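Local coordinates for protein teicoplanin pseudoaglycone deacetylases Orf2 (Actinoplanes teichomyceticus, PDB 3DFF) that probably removes the acetyl group from the sugar of the teicoplanin pseudoaglycone, as a zinc-dependent deacetylase acting on a linear amide during antibiotic biosynthesis, at residues L11-H16 with Y41-G46; L96-R101 with G159-H164; L151-A156 with R183-L188; T167-L172 with E199-F204. All blocks are in the same frame, centred on the assembly; numbering follows the deposited sequence.

In the fold
Strand 9-14 opens the chain, and contact 1 closes the first loop: after helix 19-33 the chain returns to lay 41-46 beside 11-16. Contact 2 comes wholly later, bringing the loop 96-101 against 159-164 at the start of helix 162-178. Contact 3 crosses it, because 159-164 falls between its two segments, 151-156 and 183-188. Contact 4 crosses contact 3 in the same way, joining 167-172 of that helix to the loop 199-204. Contacts 1 and 3 belong to one sheet, where strands 9-14 and 151-155 are neighbours. Contacts 1 and 2 share the zinc ion, and the His164-Asp187 hydrogen bond links contact 2 to contact 3.

Contact 1 (L11-H16 with Y41-G46); sequences LAISPH and YTVFAG. With ZN (zinc ion), chain B.
CG2 of Ile13 is the apolar hub, 3.6 Å from CG2 of Val43 and 3.9 Å from CD2 on the Tyr41 ring. CG1 of Ile13 lies beside the backbone N (chi1 -55°), which leaves CG2 anti to it and turns the methyl toward both. On the same flank CD1 of Leu11 runs beside CB of Tyr41. Helices 126-147 and 162-178 close over this cluster. The backbones behind it are parallel: Tyr41 N gives its hydrogen to Ala12 O and Ser14 N to Tyr41 O, then Val43 N to Ser14 O at 2.9 Å. These are the two strands of a beta-alpha-beta unit whose crossover is helix 19-33, and the run of backbone bonds continues: Phe44 N binds Pro15 O, which also sits at the edge of the Phe44 ring, 3.4 Å from CD2. On the other face of the sheet Thr42 packs CG2 against the carbonyl carbon of His16, while its OG1 meets a water at 2.7 Å. Ser14 OG donates to His16 O (2.7 Å), two residues on, and has Ala20 N as a second partner. At the polar edge His16 ND1 binds zinc at 2.1 Å alongside Asp19, His164 and two waters, and its NE2 is hydrogen-bonded to Asp163.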
# COMPACT_ATOMS: atom_id res chain seq x y z
N LEU A 11 5.26 0.37 -12.74
CA LEU A 11 5.82 0.47 -11.38
C LEU A 11 4.68 0.68 -10.40
O LEU A 11 4.01 1.72 -10.45
CB LEU A 11 6.79 1.65 -11.28
CG LEU A 11 7.40 1.98 -9.91
CD1 LEU A 11 8.25 0.81 -9.37
CD2 LEU A 11 8.20 3.28 -9.98
N ALA A 12 4.46 -0.31 -9.54
CA ALA A 12 3.49 -0.18 -8.46
C ALA A 12 4.25 0.26 -7.22
O ALA A 12 5.33 -0.26 -6.93
CB ALA A 12 2.76 -1.47 -8.24
N ILE A 13 3.69 1.21 -6.49
CA ILE A 13 4.34 1.69 -5.27
C ILE A 13 3.44 1.43 -4.07
O ILE A 13 2.42 2.10 -3.89
CB ILE A 13 4.72 3.16 -5.39
CG1 ILE A 13 5.59 3.38 -6.65
CG2 ILE A 13 5.43 3.66 -4.13
CD1 ILE A 13 6.01 4.77 -6.84
N SER A 14 3.81 0.42 -3.29
CA SER A 14 3.00 -0.01 -2.16
C SER A 14 3.49 0.63 -0.86
O SER A 14 4.69 0.63 -0.61
CB SER A 14 3.09 -1.53 -2.04
OG SER A 14 2.17 -2.01 -1.07
N PRO A 15 2.59 1.17 -0.02
CA PRO A 15 3.05 1.68 1.28
C PRO A 15 3.65 0.56 2.12
O PRO A 15 4.79 0.70 2.58
CB PRO A 15 1.78 2.25 1.95
CG PRO A 15 0.76 2.26 0.91
CD PRO A 15 1.13 1.31 -0.20
N HIS A 16 2.90 -0.52 2.32
CA HIS A 16 3.31 -1.61 3.19
C HIS A 16 3.38 -2.92 2.44
O HIS A 16 2.92 -3.02 1.30
CB HIS A 16 2.31 -1.81 4.33
CG HIS A 16 2.13 -0.61 5.19
ND1 HIS A 16 0.91 0.02 5.34
CD2 HIS A 16 3.01 0.08 5.96
CE1 HIS A 16 1.05 1.04 6.17
NE2 HIS A 16 2.32 1.11 6.54
N TYR A 41 7.36 -1.92 -5.85
CA TYR A 41 8.28 -1.32 -4.87
C TYR A 41 7.49 -1.00 -3.62
O TYR A 41 6.49 -0.28 -3.70
CB TYR A 41 8.87 -0.04 -5.45
CG TYR A 41 9.55 0.90 -4.46
CD1 TYR A 41 10.66 0.47 -3.72
CD2 TYR A 41 9.08 2.19 -4.26
CE1 TYR A 41 11.28 1.33 -2.81
CE2 TYR A 41 9.69 3.07 -3.34
CZ TYR A 41 10.80 2.62 -2.62
OH TYR A 41 11.42 3.46 -1.72
N THR A 42 7.93 -1.53 -2.48
CA THR A 42 7.28 -1.20 -1.21
C THR A 42 8.14 -0.20 -0.45
O THR A 42 9.30 -0.47 -0.17
CB THR A 42 7.04 -2.46 -0.37
OG1 THR A 42 6.21 -3.38 -1.11
CG2 THR A 42 6.34 -2.09 0.97
N VAL A 43 7.54 0.94 -0.13
CA VAL A 43 8.20 2.05 0.57
C VAL A 43 8.59 1.69 2.00
O VAL A 43 9.76 1.80 2.37
CB VAL A 43 7.28 3.30 0.57
CG1 VAL A 43 7.93 4.49 1.30
CG2 VAL A 43 6.93 3.68 -0.87
N PHE A 44 7.62 1.26 2.81
CA PHE A 44 7.86 1.05 4.24
C PHE A 44 8.23 -0.39 4.55
O PHE A 44 7.60 -1.07 5.36
CB PHE A 44 6.67 1.60 5.06
CG PHE A 44 6.54 3.08 4.96
CD1 PHE A 44 7.37 3.92 5.71
CD2 PHE A 44 5.64 3.66 4.06
CE1 PHE A 44 7.30 5.33 5.60
CE2 PHE A 44 5.56 5.08 3.94
CZ PHE A 44 6.41 5.91 4.71
N ALA A 45 9.28 -0.85 3.88
CA ALA A 45 9.81 -2.21 4.05
C ALA A 45 11.18 -2.17 4.73
O ALA A 45 11.88 -3.16 4.71
CB ALA A 45 9.90 -2.91 2.68
N GLY A 46 11.51 -1.04 5.35
CA GLY A 46 12.84 -0.83 5.94
C GLY A 46 13.08 -1.74 7.12
O GLY A 46 12.19 -1.96 7.95
ZN ZN B . -0.88 -0.53 4.41
O HOH W 1 4.00 -4.99 -1.26
O HOH W 2 -0.71 -2.54 5.00
O HOH W 3 -2.11 -0.21 5.96

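Contact 2 (L96-R101 with G159-H164); sequences LDSIYR and GEHPDH. With ZN (zinc ion), chain B.
The Arg101 guanidinium meets the Asp163 carboxylate edge-on, the two planes turned 52° apart. NH1 and NH2 converge on one oxygen in a salt bridge: Asp163 OD1 lies 2.9 Å from Arg101 NH1 and 3.2 Å from Arg101 NH2, almost exactly in the guanidinium plane. NH1 reaches OD1 from the syn side, though 27° out of the carboxylate plane, and also donates to Leu96 O, which lies in the guanidinium plane too. The His161 ring is approached at its edge by the Ser98 hydroxyl, a weak bond of 3.5 Å between OG and NE2. OD2 of Asp163 takes the backbone N-H of Ser98 on its syn lone pair, at 3.0 Å and 163°. The Asp97 carboxylate stands nearly perpendicular to that of Asp163, with OD1 3.8 Å from Asp163 OD2; Asp97 OD1 accepts from Ile99 N in an Asx turn. Asp163 OD2 also bonds His16 NE2, so in this model it acts on a zinc ligand from the second shell; Asp97 and Asp163 have also been seen to bind a further zinc, absent here. His161, Asp163 and His164, at the start of helix 162-178, stand at the zinc site of this PIG-L family deacetylase, with His164 NE2 the ligand.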
# COMPACT_ATOMS: atom_id res chain seq x y z
N LEU A 96 11.04 3.09 7.50
CA LEU A 96 10.48 2.35 8.62
C LEU A 96 8.97 2.53 8.71
O LEU A 96 8.47 3.66 8.75
CB LEU A 96 11.10 2.85 9.93
CG LEU A 96 12.56 2.47 10.17
CD1 LEU A 96 13.03 3.12 11.48
CD2 LEU A 96 12.76 1.00 10.23
N ASP A 97 8.26 1.41 8.84
CA ASP A 97 6.84 1.44 9.15
C ASP A 97 6.57 2.37 10.34
O ASP A 97 7.39 2.46 11.24
CB ASP A 97 6.34 0.05 9.49
CG ASP A 97 4.82 0.02 9.62
OD1 ASP A 97 4.27 0.56 10.61
OD2 ASP A 97 4.18 -0.50 8.72
N SER A 98 5.41 3.02 10.34
CA SER A 98 5.01 3.91 11.44
C SER A 98 5.22 3.31 12.83
O SER A 98 5.54 4.06 13.75
CB SER A 98 3.56 4.35 11.29
OG SER A 98 2.70 3.22 11.28
N ILE A 99 5.08 1.99 12.99
CA ILE A 99 5.26 1.40 14.34
C ILE A 99 6.71 1.36 14.81
O ILE A 99 6.98 1.05 15.98
CB ILE A 99 4.62 0.00 14.49
CG1 ILE A 99 5.20 -0.99 13.46
CG2 ILE A 99 3.12 0.11 14.40
CD1 ILE A 99 4.82 -2.48 13.76
N TYR A 100 7.64 1.68 13.91
CA TYR A 100 9.05 1.63 14.28
C TYR A 100 9.68 3.01 14.33
O TYR A 100 10.84 3.11 14.74
CB TYR A 100 9.85 0.75 13.31
CG TYR A 100 9.31 -0.66 13.14
CD1 TYR A 100 9.14 -1.52 14.26
CD2 TYR A 100 8.96 -1.14 11.88
CE1 TYR A 100 8.65 -2.81 14.10
CE2 TYR A 100 8.46 -2.44 11.72
CZ TYR A 100 8.31 -3.26 12.83
OH TYR A 100 7.79 -4.53 12.65
N ARG A 101 8.96 4.03 13.87
CA ARG A 101 9.57 5.36 13.76
C ARG A 101 9.56 6.11 15.09
O ARG A 101 8.69 5.89 15.93
CB ARG A 101 8.88 6.21 12.68
CG ARG A 101 9.04 5.64 11.26
CD ARG A 101 8.90 6.75 10.20
NE ARG A 101 7.60 7.43 10.15
CZ ARG A 101 6.53 6.95 9.52
NH1 ARG A 101 6.58 5.76 8.94
NH2 ARG A 101 5.41 7.63 9.50
N GLY A 159 -8.78 5.56 4.05
CA GLY A 159 -8.50 5.06 5.40
C GLY A 159 -7.50 5.91 6.17
O GLY A 159 -7.34 5.73 7.38
N GLU A 160 -6.81 6.79 5.44
CA GLU A 160 -5.96 7.85 6.02
C GLU A 160 -4.77 7.35 6.86
O GLU A 160 -4.31 8.05 7.77
CB GLU A 160 -6.81 8.88 6.82
CG GLU A 160 -7.88 9.60 5.98
CD GLU A 160 -8.76 10.55 6.80
OE1 GLU A 160 -9.94 10.74 6.42
OE2 GLU A 160 -8.28 11.12 7.80
N HIS A 161 -4.26 6.15 6.56
CA HIS A 161 -3.07 5.67 7.27
C HIS A 161 -1.92 6.61 6.90
O HIS A 161 -1.67 6.86 5.70
CB HIS A 161 -2.70 4.23 6.91
CG HIS A 161 -1.57 3.69 7.73
ND1 HIS A 161 -1.73 2.64 8.62
CD2 HIS A 161 -0.27 4.05 7.81
CE1 HIS A 161 -0.57 2.38 9.19
NE2 HIS A 161 0.33 3.23 8.73
N PRO A 162 -1.22 7.15 7.90
CA PRO A 162 -0.16 8.13 7.60
C PRO A 162 0.88 7.63 6.57
O PRO A 162 1.40 8.42 5.75
CB PRO A 162 0.52 8.34 8.95
CG PRO A 162 -0.50 7.94 9.98
CD PRO A 162 -1.42 6.95 9.35
N ASP A 163 1.20 6.34 6.63
CA ASP A 163 2.17 5.76 5.72
C ASP A 163 1.60 5.71 4.30
O ASP A 163 2.34 5.83 3.32
CB ASP A 163 2.55 4.34 6.15
CG ASP A 163 3.42 4.31 7.42
OD1 ASP A 163 3.98 5.36 7.80
OD2 ASP A 163 3.56 3.22 8.01
N HIS A 164 0.29 5.50 4.20
CA HIS A 164 -0.37 5.50 2.89
C HIS A 164 -0.40 6.89 2.30
O HIS A 164 -0.14 7.07 1.10
CB HIS A 164 -1.80 4.96 3.00
CG HIS A 164 -1.86 3.47 3.14
ND1 HIS A 164 -2.78 2.69 2.46
CD2 HIS A 164 -1.11 2.61 3.88
CE1 HIS A 164 -2.58 1.42 2.77
NE2 HIS A 164 -1.58 1.34 3.64
ZN ZN B . -0.88 -0.53 4.41
O HOH W 2 -0.71 -2.54 5.00
O HOH W 3 -2.11 -0.21 5.96

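Contact 3 (L151-A156 with R183-L188); sequences LVVTCA and RLWEDL
Strands 151-155 and 183-185 run parallel, their axes 4.5 Å apart at closest approach and crossing at -37°. Val153 pairs with Arg183, Thr154 with Leu184 and Cys155 with Trp185. Arg183 N donates to Val152 O, Thr154 N to Arg183 O and Trp185 N to Thr154 O (2.8 Å); Ala156 N then reaches Trp185 O, carrying the ladder beyond the first strand. The Trp185 indole folds over the backbone of 154-155 in the adjoining strand. Its CG stands between its own N and carbonyl carbon (chi1 61°), which lays one ring face over Thr154 O and Cys155 CA; that CA is 3.7 Å from the centroid of the five-membered ring, a CH-pi contact. Val153 CG1 comes in obliquely at CE3, 3.5 Å away. On the opposite face of the sheet Thr154 CG2 and Leu184 CD2 lie alongside at 3.4 Å, a tight methyl contact. Asp187 swings its carboxylate to the end of the first strand, with OD1 3.3 Å from Cys155 CB; that oxygen is hydrogen-bonded to ND1 of His164, so Asp187 supports a zinc ligand from the second shell. Thr154 OG1 is held by Ile13 O. Helix 162-178 forms the crossover of this beta-alpha-beta unit and packs on Thr154, helix 19-33 lies against Val153 and Trp185, strand 9-14 flanks 151-155, and strand 263-269 continues the sheet beyond 182-185.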
# COMPACT_ATOMS: atom_id res chain seq x y z
N LEU A 151 4.02 3.71 -16.64
CA LEU A 151 2.86 3.93 -15.77
C LEU A 151 3.27 3.65 -14.34
O LEU A 151 3.94 2.65 -14.06
CB LEU A 151 1.71 2.99 -16.13
CG LEU A 151 0.41 3.12 -15.30
CD1 LEU A 151 -0.15 4.51 -15.39
CD2 LEU A 151 -0.65 2.10 -15.68
N VAL A 152 2.86 4.53 -13.43
CA VAL A 152 3.02 4.27 -11.99
C VAL A 152 1.63 4.17 -11.36
O VAL A 152 0.75 5.00 -11.64
CB VAL A 152 3.80 5.40 -11.30
CG1 VAL A 152 3.84 5.19 -9.77
CG2 VAL A 152 5.22 5.50 -11.84
N VAL A 153 1.44 3.16 -10.50
CA VAL A 153 0.19 3.05 -9.72
C VAL A 153 0.55 2.99 -8.24
O VAL A 153 1.45 2.25 -7.86
CB VAL A 153 -0.67 1.84 -10.10
CG1 VAL A 153 -2.06 1.95 -9.47
CG2 VAL A 153 -0.81 1.72 -11.64
N THR A 154 -0.18 3.75 -7.44
CA THR A 154 0.05 3.74 -5.99
C THR A 154 -1.29 3.87 -5.28
O THR A 154 -2.33 3.77 -5.93
CB THR A 154 1.02 4.86 -5.56
OG1 THR A 154 1.41 4.59 -4.20
CG2 THR A 154 0.38 6.24 -5.66
N CYS A 155 -1.28 4.06 -3.96
CA CYS A 155 -2.53 3.99 -3.21
C CYS A 155 -3.24 5.33 -3.15
O CYS A 155 -2.62 6.40 -3.13
CB CYS A 155 -2.26 3.51 -1.79
SG CYS A 155 -1.09 4.57 -0.87
N ALA A 156 -4.58 5.28 -3.10
CA ALA A 156 -5.36 6.49 -2.84
C ALA A 156 -5.27 6.98 -1.39
O ALA A 156 -5.60 8.13 -1.11
CB ALA A 156 -6.84 6.24 -3.20
N ARG A 183 -1.66 6.58 -11.52
CA ARG A 183 -3.03 6.24 -11.14
C ARG A 183 -3.00 5.86 -9.67
O ARG A 183 -1.94 5.48 -9.16
CB ARG A 183 -3.58 5.08 -11.96
CG ARG A 183 -3.64 5.30 -13.47
CD ARG A 183 -4.22 4.09 -14.17
NE ARG A 183 -5.64 3.88 -13.89
CZ ARG A 183 -6.63 4.52 -14.51
NH1 ARG A 183 -6.37 5.41 -15.46
NH2 ARG A 183 -7.89 4.28 -14.17
N LEU A 184 -4.14 5.98 -9.00
CA LEU A 184 -4.26 5.51 -7.62
C LEU A 184 -5.23 4.35 -7.57
O LEU A 184 -6.28 4.41 -8.21
CB LEU A 184 -4.77 6.62 -6.71
CG LEU A 184 -4.04 7.96 -6.80
CD1 LEU A 184 -4.61 8.94 -5.79
CD2 LEU A 184 -2.54 7.80 -6.62
N TRP A 185 -4.93 3.34 -6.78
CA TRP A 185 -5.88 2.25 -6.59
C TRP A 185 -6.73 2.52 -5.37
O TRP A 185 -6.37 3.29 -4.47
CB TRP A 185 -5.19 0.88 -6.47
CG TRP A 185 -4.25 0.75 -5.31
CD1 TRP A 185 -4.54 0.87 -3.97
CD2 TRP A 185 -2.85 0.44 -5.38
NE1 TRP A 185 -3.40 0.67 -3.21
CE2 TRP A 185 -2.35 0.42 -4.05
CE3 TRP A 185 -1.96 0.22 -6.44
CZ2 TRP A 185 -1.00 0.13 -3.77
CZ3 TRP A 185 -0.61 -0.04 -6.14
CH2 TRP A 185 -0.16 -0.09 -4.83
N GLU A 186 -7.88 1.85 -5.32
CA GLU A 186 -8.75 1.94 -4.16
C GLU A 186 -8.18 1.05 -3.06
O GLU A 186 -8.07 -0.17 -3.25
CB GLU A 186 -10.15 1.48 -4.58
CG GLU A 186 -11.17 1.65 -3.50
CD GLU A 186 -12.54 1.11 -3.89
OE1 GLU A 186 -12.61 0.04 -4.55
OE2 GLU A 186 -13.54 1.76 -3.53
N ASP A 187 -7.78 1.64 -1.92
CA ASP A 187 -7.14 0.85 -0.86
C ASP A 187 -8.10 -0.22 -0.36
O ASP A 187 -9.19 0.12 0.09
CB ASP A 187 -6.69 1.72 0.34
CG ASP A 187 -5.88 2.92 -0.07
OD1 ASP A 187 -4.72 3.00 0.41
OD2 ASP A 187 -6.38 3.78 -0.83
N LEU A 188 -7.68 -1.47 -0.44
CA LEU A 188 -8.45 -2.59 0.14
C LEU A 188 -7.70 -3.27 1.28
O LEU A 188 -6.47 -3.38 1.23
CB LEU A 188 -8.80 -3.62 -0.94
CG LEU A 188 -9.61 -3.09 -2.12
CD1 LEU A 188 -9.77 -4.16 -3.17
CD2 LEU A 188 -10.99 -2.62 -1.66

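Contact 4 (T167-L172 with E199-F204); sequences TRDAAL and ELPQGF
Leu172 makes the close-packed side of this contact, its CB sitting over the centre of the Phe204 ring, 4.1 Å from the centroid and 11° off the normal, a CH-pi contact. CD1 of the same leucine crosses to Pro201 CD at 3.7 Å and lies near Leu200 CD2. The type II turn from Pro201 to Phe204, with Gly203 at its third position, brings the proline ring and the phenylalanine to the same side of helix 162-178. Leu200 CD2 also lies over one face of the Arg168 guanidinium and is closest to the adjoining CD of Arg168, 3.6 Å. Toward Glu199 the fit is looser and wetter: Arg168 NH2 donates to a water at 3.0 Å, and that water donates to Glu199 O, bridging helix and loop. Asp169 stands at this margin, its OD1 against Pro201 CG at 3.3 Å. The same oxygen is held in a salt bridge, gripped side-on by NE and NH2 of Arg168, both at 3.0 Å and from one face of the carboxylate plane. With NH1 bound to Ala156 O, the guanidinium is fixed on several sides. Arg168 and Asp169 thus pair within the helix, so between these two segments the joining is by apolar side chains and a water bridge.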
# COMPACT_ATOMS: atom_id res chain seq x y z
N THR A 167 3.17 7.83 1.16
CA THR A 167 3.52 7.13 -0.08
C THR A 167 2.85 7.81 -1.26
O THR A 167 3.49 8.08 -2.29
CB THR A 167 3.06 5.66 0.02
OG1 THR A 167 3.80 5.02 1.07
CG2 THR A 167 3.31 4.94 -1.30
N ARG A 168 1.55 8.08 -1.12
CA ARG A 168 0.76 8.63 -2.19
C ARG A 168 1.31 10.00 -2.58
O ARG A 168 1.57 10.25 -3.75
CB ARG A 168 -0.71 8.72 -1.79
CG ARG A 168 -1.59 9.45 -2.82
CD ARG A 168 -2.86 9.96 -2.20
NE ARG A 168 -2.60 11.00 -1.19
CZ ARG A 168 -3.45 11.34 -0.23
NH1 ARG A 168 -4.63 10.73 -0.10
NH2 ARG A 168 -3.10 12.28 0.63
N ASP A 169 1.51 10.86 -1.58
CA ASP A 169 1.98 12.23 -1.83
C ASP A 169 3.36 12.19 -2.49
O ASP A 169 3.59 12.84 -3.50
CB ASP A 169 1.99 13.05 -0.54
CG ASP A 169 0.59 13.33 0.01
OD1 ASP A 169 -0.43 12.95 -0.63
OD2 ASP A 169 0.48 13.98 1.07
N ALA A 170 4.28 11.41 -1.93
CA ALA A 170 5.63 11.29 -2.51
C ALA A 170 5.58 10.81 -3.96
O ALA A 170 6.29 11.34 -4.82
CB ALA A 170 6.47 10.34 -1.70
N ALA A 171 4.74 9.81 -4.24
CA ALA A 171 4.57 9.33 -5.63
C ALA A 171 4.01 10.42 -6.56
O ALA A 171 4.45 10.52 -7.72
CB ALA A 171 3.70 8.07 -5.68
N LEU A 172 3.07 11.22 -6.07
CA LEU A 172 2.48 12.30 -6.88
C LEU A 172 3.56 13.33 -7.21
O LEU A 172 3.70 13.74 -8.37
CB LEU A 172 1.31 12.97 -6.16
CG LEU A 172 0.07 12.07 -6.02
CD1 LEU A 172 -1.05 12.86 -5.32
CD2 LEU A 172 -0.45 11.52 -7.35
N GLU A 199 -8.32 13.69 0.23
CA GLU A 199 -7.82 15.03 -0.02
C GLU A 199 -6.39 14.87 -0.55
O GLU A 199 -5.52 14.36 0.15
CB GLU A 199 -7.84 15.85 1.28
CG GLU A 199 -7.06 17.19 1.24
CD GLU A 199 -7.95 18.42 1.01
OE1 GLU A 199 -7.43 19.45 0.49
OE2 GLU A 199 -9.16 18.37 1.33
N LEU A 200 -6.19 15.28 -1.80
CA LEU A 200 -4.88 15.21 -2.44
C LEU A 200 -4.10 16.51 -2.20
O LEU A 200 -4.68 17.53 -1.88
CB LEU A 200 -5.06 14.98 -3.94
CG LEU A 200 -5.72 13.65 -4.34
CD1 LEU A 200 -5.87 13.56 -5.85
CD2 LEU A 200 -4.93 12.43 -3.83
N PRO A 201 -2.76 16.47 -2.38
CA PRO A 201 -2.02 17.74 -2.28
C PRO A 201 -2.47 18.73 -3.34
O PRO A 201 -2.91 18.33 -4.42
CB PRO A 201 -0.56 17.34 -2.52
CG PRO A 201 -0.52 15.85 -2.29
CD PRO A 201 -1.88 15.32 -2.64
N GLN A 202 -2.34 20.01 -3.01
CA GLN A 202 -2.76 21.10 -3.90
C GLN A 202 -2.20 20.90 -5.30
O GLN A 202 -1.03 20.54 -5.46
CB GLN A 202 -2.33 22.45 -3.32
CG GLN A 202 -2.91 23.68 -4.05
CD GLN A 202 -4.38 23.99 -3.71
OE1 GLN A 202 -5.03 24.79 -4.40
NE2 GLN A 202 -4.90 23.37 -2.65
N GLY A 203 -3.04 21.12 -6.30
CA GLY A 203 -2.62 20.99 -7.68
C GLY A 203 -2.94 19.69 -8.38
O GLY A 203 -2.82 19.60 -9.60
N PHE A 204 -3.31 18.66 -7.61
CA PHE A 204 -3.68 17.35 -8.17
C PHE A 204 -5.15 17.02 -7.96
O PHE A 204 -5.73 17.41 -6.95
CB PHE A 204 -2.87 16.23 -7.50
CG PHE A 204 -1.39 16.34 -7.69
CD1 PHE A 204 -0.77 15.81 -8.84
CD2 PHE A 204 -0.61 16.98 -6.74
CE1 PHE A 204 0.62 15.92 -9.02
CE2 PHE A 204 0.77 17.10 -6.91
CZ PHE A 204 1.38 16.56 -8.05
O HOH W 4 -4.93 13.47 2.64